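Local coordinates for RND efflux system, outer membrane lipoprotein, NodT family (PDB 6U94) that probably serves as the outer-membrane channel component of an RND-type efflux system, at residues 76-80 with 137-141; 51-55 with 264-270. One frame throughout, in Å; residues are numbered along the deposited sequence.

Contact 1 (76-80 with 137-141) packs two helices, 72-86 and 132-142, against each other in a buried setting, and its chemistry is mostly apolar, centred on a single phenylalanine ring, with a carboxylate at its margin and no polar bond between the segments. Contact 2 (51-55 with 264-270) is partly buried and joins two irregular loops; backbone hydrogen bonds, a salt bridge and a pair of aromatic rings hold it. The two share no element and lie about 27 Å apart between centres, with nearest atoms about 13 Å apart. Along the chain, contact 1 is nested within the loop that contact 2 closes. The long helix 156-203 is common ground, touched by side chains of both contacts.

Contact 1. Residues 76-80 with 137-141; sequences TLDID and LFGRV
The ring of F138 reaches across from helix 132-142 to T76, I79 and D80 on helix 72-86, in the helical part of an outer membrane factor fold. The unmodelled residues 94-124 lie between these helices in sequence, where relatives of the family carry a transmembrane β-hairpin. The short axes run at 117° to each other and come no closer than 11.9 Å, a gap filled chiefly by the side chains of F138 and T76. With CG anti to its own carbonyl carbon and beside the backbone N (chi1 -78°), F138 sends its ring in among the three partners. T76 and F138 pass each other in opposite directions, and the methyl CG2 of T76 comes within 3.5 Å of CE1 of the ring. That methyl stands anti to the threonine nitrogen, which turns OG1 back toward its own helix, where it makes a weak hydrogen bond to O of L72. I79 lies nearly at a right angle to F138, its CG2 4.1 Å from CZ at the far end of the ring. D80 and F138 likewise run past each other in opposite directions, the carboxylate plane 54° from that of the ring, with OD1 3.9 Å from CD1. Beside the ring, CG2 of V141 meets CG2 of T76 at 4.2 Å. Within helix 132-142 itself, the CD2 methyl of L137 sits over one face of the F138 ring. Helix 156-203 backs the cluster, where L166 touches I79 and S165 touches F138. At the edge of the ring, in its plane, is O of T76, 3.9 Å from CE1; the same carbonyl oxygen accepts the helical bond from N of D80.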
loop_
_atom_site.group_PDB
_atom_site.type_symbol
_atom_site.label_atom_id
_atom_site.label_comp_id
_atom_site.label_asym_id
_atom_site.label_seq_id
_atom_site.Cartn_x
_atom_site.Cartn_y
_atom_site.Cartn_z
ATOM N N THR A 76 -16.444 4.196 9.235
ATOM C CA THR A 76 -16.526 3.566 7.921
ATOM C C THR A 76 -16.848 4.590 6.836
ATOM O O THR A 76 -16.282 4.540 5.737
ATOM C CB THR A 76 -17.571 2.448 7.951
ATOM O OG1 THR A 76 -17.020 1.297 8.605
ATOM C CG2 THR A 76 -18.016 2.067 6.543
ATOM N N LEU A 77 -17.741 5.540 7.134
ATOM C CA LEU A 77 -18.066 6.581 6.162
ATOM C C LEU A 77 -16.904 7.548 5.956
ATOM O O LEU A 77 -16.750 8.105 4.864
ATOM C CB LEU A 77 -19.311 7.348 6.608
ATOM C CG LEU A 77 -20.660 6.622 6.594
ATOM C CD1 LEU A 77 -21.716 7.499 7.241
ATOM C CD2 LEU A 77 -21.067 6.250 5.174
ATOM N N ASP A 78 -16.087 7.769 6.989
ATOM C CA ASP A 78 -14.959 8.684 6.861
ATOM C C ASP A 78 -13.837 8.068 6.034
ATOM O O ASP A 78 -13.219 8.751 5.207
ATOM C CB ASP A 78 -14.447 9.086 8.244
ATOM C CG ASP A 78 -15.417 9.986 8.988
ATOM O OD1 ASP A 78 -16.425 10.413 8.383
ATOM O OD2 ASP A 78 -15.172 10.269 10.179
ATOM N N ILE A 79 -13.557 6.782 6.251
ATOM C CA ILE A 79 -12.562 6.086 5.446
ATOM C C ILE A 79 -12.990 6.059 3.987
ATOM O O ILE A 79 -12.168 6.216 3.077
ATOM C CB ILE A 79 -12.337 4.667 6.003
ATOM C CG1 ILE A 79 -11.770 4.740 7.421
ATOM C CG2 ILE A 79 -11.418 3.869 5.095
ATOM C CD1 ILE A 79 -11.897 3.446 8.196
ATOM N N ASP A 80 -14.287 5.870 3.741
ATOM C CA ASP A 80 -14.792 5.877 2.372
ATOM C C ASP A 80 -14.614 7.246 1.729
ATOM O O ASP A 80 -14.206 7.345 0.565
ATOM C CB ASP A 80 -16.263 5.465 2.359
ATOM C CG ASP A 80 -16.557 4.393 1.333
ATOM O OD1 ASP A 80 -16.453 3.196 1.677
ATOM O OD2 ASP A 80 -16.895 4.748 0.184
ATOM N N LEU A 137 -16.325 -6.542 4.776
ATOM C CA LEU A 137 -16.991 -5.640 5.711
ATOM C C LEU A 137 -17.693 -4.497 4.986
ATOM O O LEU A 137 -18.891 -4.265 5.181
ATOM C CB LEU A 137 -15.981 -5.095 6.720
ATOM C CG LEU A 137 -16.565 -4.120 7.746
ATOM C CD1 LEU A 137 -16.199 -4.539 9.163
ATOM C CD2 LEU A 137 -16.113 -2.692 7.466
ATOM N N PHE A 138 -16.954 -3.764 4.150
ATOM C CA PHE A 138 -17.521 -2.580 3.511
ATOM C C PHE A 138 -18.700 -2.927 2.612
ATOM O O PHE A 138 -19.648 -2.140 2.503
ATOM C CB PHE A 138 -16.438 -1.844 2.723
ATOM C CG PHE A 138 -15.518 -1.022 3.583
ATOM C CD1 PHE A 138 -15.928 0.205 4.076
ATOM C CD2 PHE A 138 -14.246 -1.477 3.906
ATOM C CE1 PHE A 138 -15.090 0.967 4.873
ATOM C CE2 PHE A 138 -13.400 -0.718 4.703
ATOM C CZ PHE A 138 -13.825 0.506 5.188
ATOM N N GLY A 139 -18.665 -4.095 1.967
ATOM C CA GLY A 139 -19.796 -4.518 1.161
ATOM C C GLY A 139 -20.980 -4.972 1.987
ATOM O O GLY A 139 -22.133 -4.777 1.586
ATOM N N ARG A 140 -20.723 -5.577 3.148
ATOM C CA ARG A 140 -21.815 -6.044 3.995
ATOM C C ARG A 140 -22.609 -4.874 4.565
ATOM O O ARG A 140 -23.843 -4.863 4.505
ATOM C CB ARG A 140 -21.270 -6.927 5.119
ATOM N N VAL A 141 -21.916 -3.866 5.105
ATOM C CA VAL A 141 -22.620 -2.760 5.747
ATOM C C VAL A 141 -23.322 -1.884 4.716
ATOM O O VAL A 141 -24.339 -1.251 5.023
ATOM C CB VAL A 141 -21.655 -1.938 6.623
ATOM C CG1 VAL A 141 -20.838 -2.853 7.513
ATOM C CG2 VAL A 141 -20.759 -1.061 5.771
#

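Contact 2. Residues 51-55 with 264-270; sequences NFLAD and RALLAEF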
loop_
_atom_site.group_PDB
_atom_site.type_symbol
_atom_site.label_atom_id
_atom_site.label_comp_id
_atom_site.label_asym_id
_atom_site.label_seq_id
_atom_site.Cartn_x
_atom_site.Cartn_y
_atom_site.Cartn_z
ATOM N N ASN A 51 4.487 -0.922 16.931
ATOM C CA ASN A 51 5.727 -1.556 16.511
ATOM C C ASN A 51 5.944 -1.458 15.007
ATOM O O ASN A 51 7.087 -1.573 14.554
ATOM C CB ASN A 51 5.766 -3.020 16.959
ATOM C CG ASN A 51 4.483 -3.762 16.656
ATOM O OD1 ASN A 51 3.670 -3.321 15.842
ATOM N ND2 ASN A 51 4.295 -4.901 17.311
ATOM N N PHE A 52 4.887 -1.219 14.231
ATOM C CA PHE A 52 4.995 -1.109 12.783
ATOM C C PHE A 52 5.157 0.340 12.335
ATOM O O PHE A 52 6.040 0.649 11.528
ATOM C CB PHE A 52 3.768 -1.746 12.126
ATOM C CG PHE A 52 3.716 -1.577 10.637
ATOM C CD1 PHE A 52 4.726 -2.079 9.829
ATOM C CD2 PHE A 52 2.645 -0.934 10.041
ATOM C CE1 PHE A 52 4.672 -1.929 8.453
ATOM C CE2 PHE A 52 2.587 -0.779 8.666
ATOM C CZ PHE A 52 3.603 -1.280 7.873
ATOM N N LEU A 53 4.317 1.235 12.848
ATOM C CA LEU A 53 4.425 2.659 12.539
ATOM C C LEU A 53 5.447 3.269 13.489
ATOM O O LEU A 53 5.155 3.515 14.662
ATOM C CB LEU A 53 3.066 3.338 12.660
ATOM C CG LEU A 53 1.952 2.679 11.843
ATOM C CD1 LEU A 53 0.682 3.499 11.905
ATOM C CD2 LEU A 53 2.389 2.481 10.404
ATOM N N ALA A 54 6.655 3.514 12.981
ATOM C CA ALA A 54 7.760 3.966 13.819
ATOM C C ALA A 54 7.849 5.480 13.936
ATOM O O ALA A 54 8.334 5.984 14.955
ATOM C CB ALA A 54 9.085 3.422 13.280
ATOM N N ASP A 55 7.394 6.216 12.924
ATOM C CA ASP A 55 7.518 7.669 12.940
ATOM C C ASP A 55 6.635 8.269 14.028
ATOM O O ASP A 55 5.453 7.930 14.144
ATOM C CB ASP A 55 7.148 8.246 11.574
ATOM C CG ASP A 55 7.404 9.734 11.482
ATOM O OD1 ASP A 55 8.568 10.149 11.664
ATOM O OD2 ASP A 55 6.443 10.488 11.224
ATOM N N ARG A 264 14.599 8.755 5.224
ATOM C CA ARG A 264 14.305 8.451 6.616
ATOM C C ARG A 264 13.246 7.359 6.718
ATOM O O ARG A 264 12.360 7.236 5.868
ATOM C CB ARG A 264 13.847 9.709 7.354
ATOM C CG ARG A 264 12.574 10.338 6.812
ATOM C CD ARG A 264 12.361 11.712 7.422
ATOM N NE ARG A 264 10.981 12.171 7.308
ATOM C CZ ARG A 264 10.034 11.910 8.206
ATOM N NH1 ARG A 264 10.320 11.186 9.280
ATOM N NH2 ARG A 264 8.803 12.368 8.029
ATOM N N ALA A 265 13.355 6.552 7.771
ATOM C CA ALA A 265 12.488 5.395 7.956
ATOM C C ALA A 265 11.284 5.783 8.805
ATOM O O ALA A 265 11.441 6.252 9.936
ATOM C CB ALA A 265 13.254 4.245 8.608
ATOM N N LEU A 266 10.086 5.586 8.255
ATOM C CA LEU A 266 8.846 5.791 8.993
ATOM C C LEU A 266 8.147 4.495 9.366
ATOM O O LEU A 266 7.497 4.441 10.410
ATOM C CB LEU A 266 7.877 6.663 8.183
ATOM C CG LEU A 266 8.294 8.119 7.954
ATOM C CD1 LEU A 266 9.061 8.273 6.649
ATOM C CD2 LEU A 266 7.079 9.029 7.983
ATOM N N LEU A 267 8.265 3.460 8.542
ATOM C CA LEU A 267 7.753 2.136 8.854
ATOM C C LEU A 267 8.886 1.245 9.343
ATOM O O LEU A 267 10.031 1.369 8.902
ATOM C CB LEU A 267 7.089 1.497 7.631
ATOM C CG LEU A 267 5.977 2.281 6.937
ATOM C CD1 LEU A 267 5.323 1.428 5.859
ATOM C CD2 LEU A 267 4.950 2.756 7.951
ATOM N N ALA A 268 8.558 0.350 10.266
ATOM C CA ALA A 268 9.507 -0.662 10.692
ATOM C C ALA A 268 9.442 -1.859 9.754
ATOM O O ALA A 268 8.386 -2.187 9.203
ATOM C CB ALA A 268 9.225 -1.100 12.130
ATOM N N GLU A 269 10.589 -2.502 9.561
ATOM C CA GLU A 269 10.644 -3.677 8.707
ATOM C C GLU A 269 9.995 -4.870 9.400
ATOM O O GLU A 269 10.037 -5.008 10.624
ATOM C CB GLU A 269 12.092 -4.001 8.339
ATOM C CG GLU A 269 12.243 -5.093 7.293
ATOM C CD GLU A 269 11.425 -4.819 6.047
ATOM O OE1 GLU A 269 10.285 -5.327 5.953
ATOM O OE2 GLU A 269 11.920 -4.083 5.165
ATOM N N PHE A 270 9.378 -5.728 8.599
ATOM C CA PHE A 270 8.746 -6.920 9.139
ATOM C C PHE A 270 9.809 -7.856 9.708
ATOM O O PHE A 270 10.825 -8.108 9.046
ATOM C CB PHE A 270 7.936 -7.630 8.060
ATOM C CG PHE A 270 6.748 -6.847 7.589
ATOM C CD1 PHE A 270 5.583 -6.805 8.348
ATOM C CD2 PHE A 270 6.790 -6.153 6.395
ATOM C CE1 PHE A 270 4.484 -6.078 7.916
ATOM C CE2 PHE A 270 5.699 -5.429 5.957
ATOM C CZ PHE A 270 4.541 -5.391 6.717
#
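F52 packs its ring against L267 and F270. Its CG stands anti to the backbone N (chi1 175°), which lays the ring alongside residues 267-270. CZ of F52 touches CD1 of L267 at 3.8 Å, while CD2 of the same leucine lies over one ring face. The rings of F52 and F270 are near parallel but slid apart, with centroids 5.5 Å apart and little overlap, and Y452 of helix 421-454 meets F52 with its ring almost parallel. The backbone of F52 is also held, since its O accepts a bond from N of A268 at 2.8 Å. This bond and that from N of A54 to O of L266 (2.9 Å) flank L53 and L267, a single antiparallel β-bridge whose pair is non-hydrogen-bonded, which ties the loop before helix 56-67 to the loop that follows helix 253-256. O of L266 also accepts from N of D55 at 3.1 Å. D55 is the N-cap of helix 56-67: its OD2 accepts from N of L58, which leaves OD1 to form the salt bridge with NH1 of R264 at 3.1 Å. The arginine offers that nitrogen within its guanidinium plane but meets OD1 from above the carboxylate plane, the two groups turned 59° apart. L266 runs side by side with D55, CD2 packed at 3.6 Å on the aspartate CG, while its other methyl, CD1, covers one face of the R264 guanidinium.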